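Local coordinates for hemoglobin component VII (Tokunagayusurika akamusi, PDB 1X46), which binds a heme group and, as a member of the globin family, probably carries or stores oxygen in the midge larva, at residues Asp28-Tyr31 with Asn32-Ser36; Phe112-Ala115 with Leu116-Phe119. All coordinates share one frame; numbering follows the deposited sequence.

Contact 1: Asp28-Tyr31 with Asn32-Ser36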
loop_
_atom_site.group_PDB
_atom_site.type_symbol
_atom_site.label_atom_id
_atom_site.label_comp_id
_atom_site.label_asym_id
_atom_site.label_seq_id
_atom_site.Cartn_x
_atom_site.Cartn_y
_atom_site.Cartn_z
ATOM N N ASP A 28 -2.249 12.305 3.721
ATOM C CA ASP A 28 -1.116 12.699 2.881
ATOM C C ASP A 28 -0.691 11.550 1.983
ATOM O O ASP A 28 -0.296 11.796 0.821
ATOM C CB ASP A 28 0.072 13.194 3.697
ATOM C CG ASP A 28 -0.190 14.535 4.385
ATOM O OD1 ASP A 28 -1.075 15.295 3.954
ATOM O OD2 ASP A 28 0.474 14.883 5.392
ATOM N N ILE A 29 -0.776 10.309 2.472
ATOM C CA ILE A 29 -0.407 9.172 1.615
ATOM C C ILE A 29 -1.378 9.089 0.439
ATOM O O ILE A 29 -0.958 8.913 -0.719
ATOM C CB ILE A 29 -0.464 7.843 2.437
ATOM C CG1 ILE A 29 0.705 7.782 3.427
ATOM C CG2 ILE A 29 -0.454 6.614 1.483
ATOM C CD1 ILE A 29 0.507 6.726 4.514
ATOM N N LEU A 30 -2.679 9.225 0.699
ATOM C CA LEU A 30 -3.654 9.160 -0.388
ATOM C C LEU A 30 -3.520 10.321 -1.347
ATOM O O LEU A 30 -3.613 10.149 -2.582
ATOM C CB LEU A 30 -5.110 9.048 0.135
ATOM C CG LEU A 30 -6.204 8.815 -0.908
ATOM C CD1 LEU A 30 -5.923 7.509 -1.677
ATOM C CD2 LEU A 30 -7.601 8.752 -0.230
ATOM N N TYR A 31 -3.353 11.524 -0.791
ATOM C CA TYR A 31 -3.123 12.677 -1.650
ATOM C C TYR A 31 -1.896 12.453 -2.549
ATOM O O TYR A 31 -1.986 12.732 -3.756
ATOM C CB TYR A 31 -2.953 13.930 -0.789
ATOM C CG TYR A 31 -2.569 15.143 -1.587
ATOM C CD1 TYR A 31 -3.539 15.990 -2.100
ATOM C CD2 TYR A 31 -1.224 15.442 -1.815
ATOM C CE1 TYR A 31 -3.186 17.119 -2.830
ATOM C CE2 TYR A 31 -0.870 16.572 -2.565
ATOM C CZ TYR A 31 -1.872 17.390 -3.051
ATOM O OH TYR A 31 -1.569 18.521 -3.776
ATOM N N ASN A 32 -0.810 11.915 -1.986
ATOM C CA ASN A 32 0.388 11.686 -2.789
ATOM C C ASN A 32 0.134 10.696 -3.918
ATOM O O ASN A 32 0.591 10.868 -5.048
ATOM C CB ASN A 32 1.520 11.218 -1.910
ATOM C CG ASN A 32 2.790 11.024 -2.676
ATOM O OD1 ASN A 32 3.360 11.988 -3.201
ATOM N ND2 ASN A 32 3.256 9.793 -2.733
ATOM N N PHE A 33 -0.627 9.660 -3.625
ATOM C CA PHE A 33 -0.975 8.666 -4.629
ATOM C C PHE A 33 -1.765 9.293 -5.753
ATOM O O PHE A 33 -1.382 9.129 -6.919
ATOM C CB PHE A 33 -1.733 7.495 -3.949
ATOM C CG PHE A 33 -2.252 6.456 -4.922
ATOM C CD1 PHE A 33 -1.427 5.930 -5.909
ATOM C CD2 PHE A 33 -3.590 6.019 -4.855
ATOM C CE1 PHE A 33 -1.910 4.966 -6.814
ATOM C CE2 PHE A 33 -4.085 5.068 -5.758
ATOM C CZ PHE A 33 -3.230 4.523 -6.731
ATOM N N PHE A 34 -2.841 10.035 -5.450
ATOM C CA PHE A 34 -3.652 10.614 -6.500
ATOM C C PHE A 34 -2.910 11.731 -7.245
ATOM O O PHE A 34 -3.142 11.901 -8.444
ATOM C CB PHE A 34 -4.954 11.168 -5.890
ATOM C CG PHE A 34 -5.964 10.097 -5.491
ATOM C CD1 PHE A 34 -5.867 8.780 -5.952
ATOM C CD2 PHE A 34 -7.029 10.449 -4.686
ATOM C CE1 PHE A 34 -6.815 7.834 -5.580
ATOM C CE2 PHE A 34 -7.996 9.530 -4.314
ATOM C CZ PHE A 34 -7.902 8.223 -4.744
ATOM N N LYS A 35 -2.067 12.497 -6.551
ATOM C CA LYS A 35 -1.260 13.543 -7.214
ATOM C C LYS A 35 -0.324 12.887 -8.238
ATOM O O LYS A 35 -0.199 13.393 -9.366
ATOM C CB LYS A 35 -0.495 14.394 -6.189
ATOM C CG LYS A 35 0.189 15.622 -6.777
ATOM C CD LYS A 35 -0.796 16.780 -6.977
ATOM C CE LYS A 35 -0.053 18.054 -7.368
ATOM N NZ LYS A 35 -0.131 18.348 -8.833
ATOM N N SER A 36 0.285 11.764 -7.865
ATOM C CA SER A 36 1.223 11.080 -8.729
ATOM C C SER A 36 0.518 10.307 -9.841
ATOM O O SER A 36 1.077 10.113 -10.941
ATOM C CB SER A 36 2.050 10.104 -7.935
ATOM O OG SER A 36 2.864 10.806 -7.015
HETATM O O HOH W 1 1.567 7.713 -1.592
#
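Leu30 lays its CD1 methyl over one face of the Phe34 ring, one helical turn further on. The methyl sits 4.0 Å from the ring centroid and 20° off the normal, a CH-pi contact displaced toward the rim, with CD1 3.7 Å from Phe34 CZ. Phe34 CG stands anti to its own carbonyl carbon (chi1 -74°), which swings the ring back along the helix toward Leu30. The same methyl meets the Phe33 ring at its edge, Leu30 CD1 to Phe33 CD2 4.2 Å. With an alanine at Phe34, the Leu30 methyl would probably lose its aromatic platform and a gap would open toward Phe44, whose ring meets Phe34 edge-to-face. Around the helix, Tyr31 and Lys35 run side by side, the phenol OH 3.7 Å from the lysine CD; that OH is hydrogen-bonded to Glu53, and Lys56 makes a cation-pi contact with the ring. A water accepts from Asn32 ND2 and donates to Ile29 O, giving this carbonyl a second partner beside Phe33 N (3.0 Å). Chemistry thus divides the helix: Leu30 and Phe34 pack on helix 59-78, Phe33 touches the heme, Ile29 joins Asp28 and Asn32 against helix 106-123, and Tyr31 and Lys35 carry the polar side.

Contact 2: Phe112-Ala115 with Leu116-Phe119. With HEM (protoporphyrin IX containing Fe), chain B.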
loop_
_atom_site.group_PDB
_atom_site.type_symbol
_atom_site.label_atom_id
_atom_site.label_comp_id
_atom_site.label_asym_id
_atom_site.label_seq_id
_atom_site.Cartn_x
_atom_site.Cartn_y
_atom_site.Cartn_z
ATOM N N PHE A 112 0.916 2.405 -7.108
ATOM C CA PHE A 112 0.707 2.711 -5.684
ATOM C C PHE A 112 2.019 2.506 -4.924
ATOM O O PHE A 112 2.420 3.325 -4.093
ATOM C CB PHE A 112 -0.412 1.821 -5.098
ATOM C CG PHE A 112 -0.708 2.136 -3.657
ATOM C CD1 PHE A 112 -1.712 3.037 -3.345
ATOM C CD2 PHE A 112 0.059 1.578 -2.624
ATOM C CE1 PHE A 112 -1.974 3.367 -2.015
ATOM C CE2 PHE A 112 -0.200 1.898 -1.285
ATOM C CZ PHE A 112 -1.225 2.819 -1.008
ATOM N N GLU A 113 2.725 1.415 -5.224
ATOM C CA GLU A 113 4.048 1.181 -4.646
ATOM C C GLU A 113 5.024 2.331 -4.960
ATOM O O GLU A 113 5.726 2.806 -4.085
ATOM C CB GLU A 113 4.597 -0.164 -5.131
ATOM C CG GLU A 113 6.067 -0.399 -4.796
ATOM C CD GLU A 113 6.667 -1.661 -5.430
ATOM O OE1 GLU A 113 6.065 -2.260 -6.317
ATOM O OE2 GLU A 113 7.824 -1.993 -5.060
ATOM N N THR A 114 5.087 2.731 -6.228
ATOM C CA THR A 114 5.973 3.811 -6.637
ATOM C C THR A 114 5.722 5.100 -5.866
ATOM O O THR A 114 6.672 5.721 -5.333
ATOM C CB THR A 114 5.834 4.028 -8.145
ATOM O OG1 THR A 114 6.335 2.848 -8.822
ATOM C CG2 THR A 114 6.726 5.191 -8.610
ATOM N N ALA A 115 4.437 5.449 -5.741
ATOM C CA ALA A 115 4.101 6.638 -4.977
ATOM C C ALA A 115 4.451 6.500 -3.493
ATOM O O ALA A 115 4.960 7.447 -2.918
ATOM C CB ALA A 115 2.632 7.009 -5.143
ATOM N N LEU A 116 4.153 5.342 -2.882
ATOM C CA LEU A 116 4.476 5.120 -1.475
ATOM C C LEU A 116 5.983 5.181 -1.253
ATOM O O LEU A 116 6.438 5.678 -0.221
ATOM C CB LEU A 116 3.912 3.773 -0.990
ATOM C CG LEU A 116 3.921 3.607 0.548
ATOM C CD1 LEU A 116 2.907 4.520 1.173
ATOM C CD2 LEU A 116 3.601 2.176 0.998
ATOM N N GLU A 117 6.781 4.623 -2.188
ATOM C CA GLU A 117 8.233 4.672 -2.075
ATOM C C GLU A 117 8.730 6.113 -2.021
ATOM O O GLU A 117 9.602 6.467 -1.186
ATOM C CB GLU A 117 8.943 3.933 -3.220
ATOM C CG GLU A 117 8.756 2.434 -3.239
ATOM C CD GLU A 117 9.251 1.801 -4.536
ATOM O OE1 GLU A 117 9.180 2.447 -5.605
ATOM O OE2 GLU A 117 9.713 0.641 -4.488
ATOM N N ALA A 118 8.176 6.951 -2.900
ATOM C CA ALA A 118 8.547 8.366 -2.899
ATOM C C ALA A 118 8.142 9.026 -1.591
ATOM O O ALA A 118 8.879 9.816 -1.034
ATOM C CB ALA A 118 7.931 9.086 -4.081
ATOM N N PHE A 119 6.968 8.667 -1.066
ATOM C CA PHE A 119 6.516 9.240 0.196
ATOM C C PHE A 119 7.402 8.795 1.362
ATOM O O PHE A 119 7.737 9.592 2.231
ATOM C CB PHE A 119 5.075 8.787 0.451
ATOM C CG PHE A 119 4.365 9.599 1.522
ATOM C CD1 PHE A 119 3.788 10.815 1.195
ATOM C CD2 PHE A 119 4.296 9.147 2.833
ATOM C CE1 PHE A 119 3.149 11.594 2.190
ATOM C CE2 PHE A 119 3.654 9.907 3.825
ATOM C CZ PHE A 119 3.081 11.119 3.515
HETATM C CHA HEM B . -11.619 0.487 -2.457
HETATM C CHB HEM B . -7.712 -1.011 -0.007
HETATM C CHC HEM B . -4.958 -0.088 -3.882
HETATM C CHD HEM B . -8.831 1.426 -6.340
HETATM C C1A HEM B . -10.791 0.069 -1.454
HETATM C C2A HEM B . -11.215 -0.218 -0.101
HETATM C C3A HEM B . -10.131 -0.622 0.554
HETATM C C4A HEM B . -9.007 -0.667 -0.339
HETATM C CMA HEM B . -10.081 -1.045 2.039
HETATM C CAA HEM B . -12.645 0.031 0.474
HETATM C CBA HEM B . -13.719 -1.014 0.109
HETATM C CGA HEM B . -13.387 -2.348 0.734
HETATM O O1A HEM B . -13.245 -3.342 -0.005
HETATM O O2A HEM B . -13.259 -2.427 1.989
HETATM C C1B HEM B . -6.616 -0.849 -0.810
HETATM C C2B HEM B . -5.238 -1.118 -0.471
HETATM C C3B HEM B . -4.472 -0.859 -1.554
HETATM C C4B HEM B . -5.374 -0.440 -2.610
HETATM C CMB HEM B . -4.780 -1.598 0.934
HETATM C CAB HEM B . -2.946 -0.949 -1.784
HETATM C CBB HEM B . -2.077 -1.461 -0.912
HETATM C C1C HEM B . -5.740 0.405 -4.888
HETATM C C2C HEM B . -5.311 0.816 -6.222
HETATM C C3C HEM B . -6.375 1.264 -6.885
HETATM C C4C HEM B . -7.531 1.114 -6.023
HETATM C CMC HEM B . -3.855 0.730 -6.744
HETATM C CAC HEM B . -6.421 1.805 -8.338
HETATM C C1D HEM B . -9.922 1.256 -5.535
HETATM C C2D HEM B . -11.268 1.586 -5.927
HETATM C C3D HEM B . -12.124 1.287 -4.734
HETATM C C4D HEM B . -11.201 0.846 -3.716
HETATM C CMD HEM B . -11.715 2.128 -7.300
HETATM C CAD HEM B . -13.660 1.475 -4.643
HETATM C CBD HEM B . -14.008 2.925 -4.323
HETATM C CGD HEM B . -15.511 3.125 -4.362
HETATM O O1D HEM B . -16.268 2.137 -4.224
HETATM O O2D HEM B . -15.951 4.282 -4.560
HETATM N NA HEM B . -9.451 -0.224 -1.568
HETATM N NB HEM B . -6.662 -0.406 -2.136
HETATM N NC HEM B . -7.109 0.586 -4.800
HETATM N ND HEM B . -9.905 0.790 -4.213
HETATM FE FE HEM B . -8.282 0.179 -3.180
HETATM O O HOH W 2 -7.919 2.150 -2.619
#
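Glu113 and Glu117 slant across one another on extended chains, with their carboxylate planes 62° apart and the two OE2 atoms 3.3 Å from each other. Asp136 brings a third acidic group close to both. Such crowding would tend to raise the affinity of one carboxylate for a proton; Lys132, a long and weak ion-pair partner of Glu117, may offset it in part. Glu113 OE1 is held by the hydroxyl of Tyr143. Nearer the backbone, Glu117 CG, anti to its carbonyl carbon and beside its own N (chi1 -67°), is turned back to 3.2 Å from Glu113 O.

Phe112 and Leu116 make a different kind of pair. With CG anti to the backbone nitrogen (chi1 -177°), the Phe112 ring leans forward along the chain, toward the end of Leu116, whose CD2 approaches it obliquely, 4.4 Å from Phe112 CE2. This is a loose apolar touch; the firmer tie between the two residues is the backbone bond from Leu116 N to Phe112 O, 2.9 Å. Phe112 turns one ring face to the heme: CAB of one heme vinyl group stands 3.9 Å above the ring plane, over its centre, and the vinyl end, CBB, lies 3.9 Å from Phe112 CE2.

On its different faces this stretch of helix 106-123 packs against three helices: Phe112 rests on Ile68 and Ile72 of helix 59-78, Leu116 packs on Trp135 and Phe139 of helix 129-146, and Ala115 and Phe119 meet helix 26-36.

Contacts 1 and 2 lie on two helices of the globin fold that pack against each other, their centres about 9 Å apart. Asn32 ND2 comes 2.9 Å from Ala115 O, and further along Ile29 CG1 lies 3.7 Å from Phe119 CE2. Toward the heme, the rings of Phe33 and Phe112 meet edge-to-face, and both residues belong to the heme pocket. Each of their side chains is about 8 Å, between nearest atoms, from that of His99, the axial ligand of the iron. A water completes the iron's coordination at 2.1 Å from FE. The interface of helices 26-36 and 106-123 thus ends, on the heme side, in the Phe33 and Phe112 pair that lines the pocket.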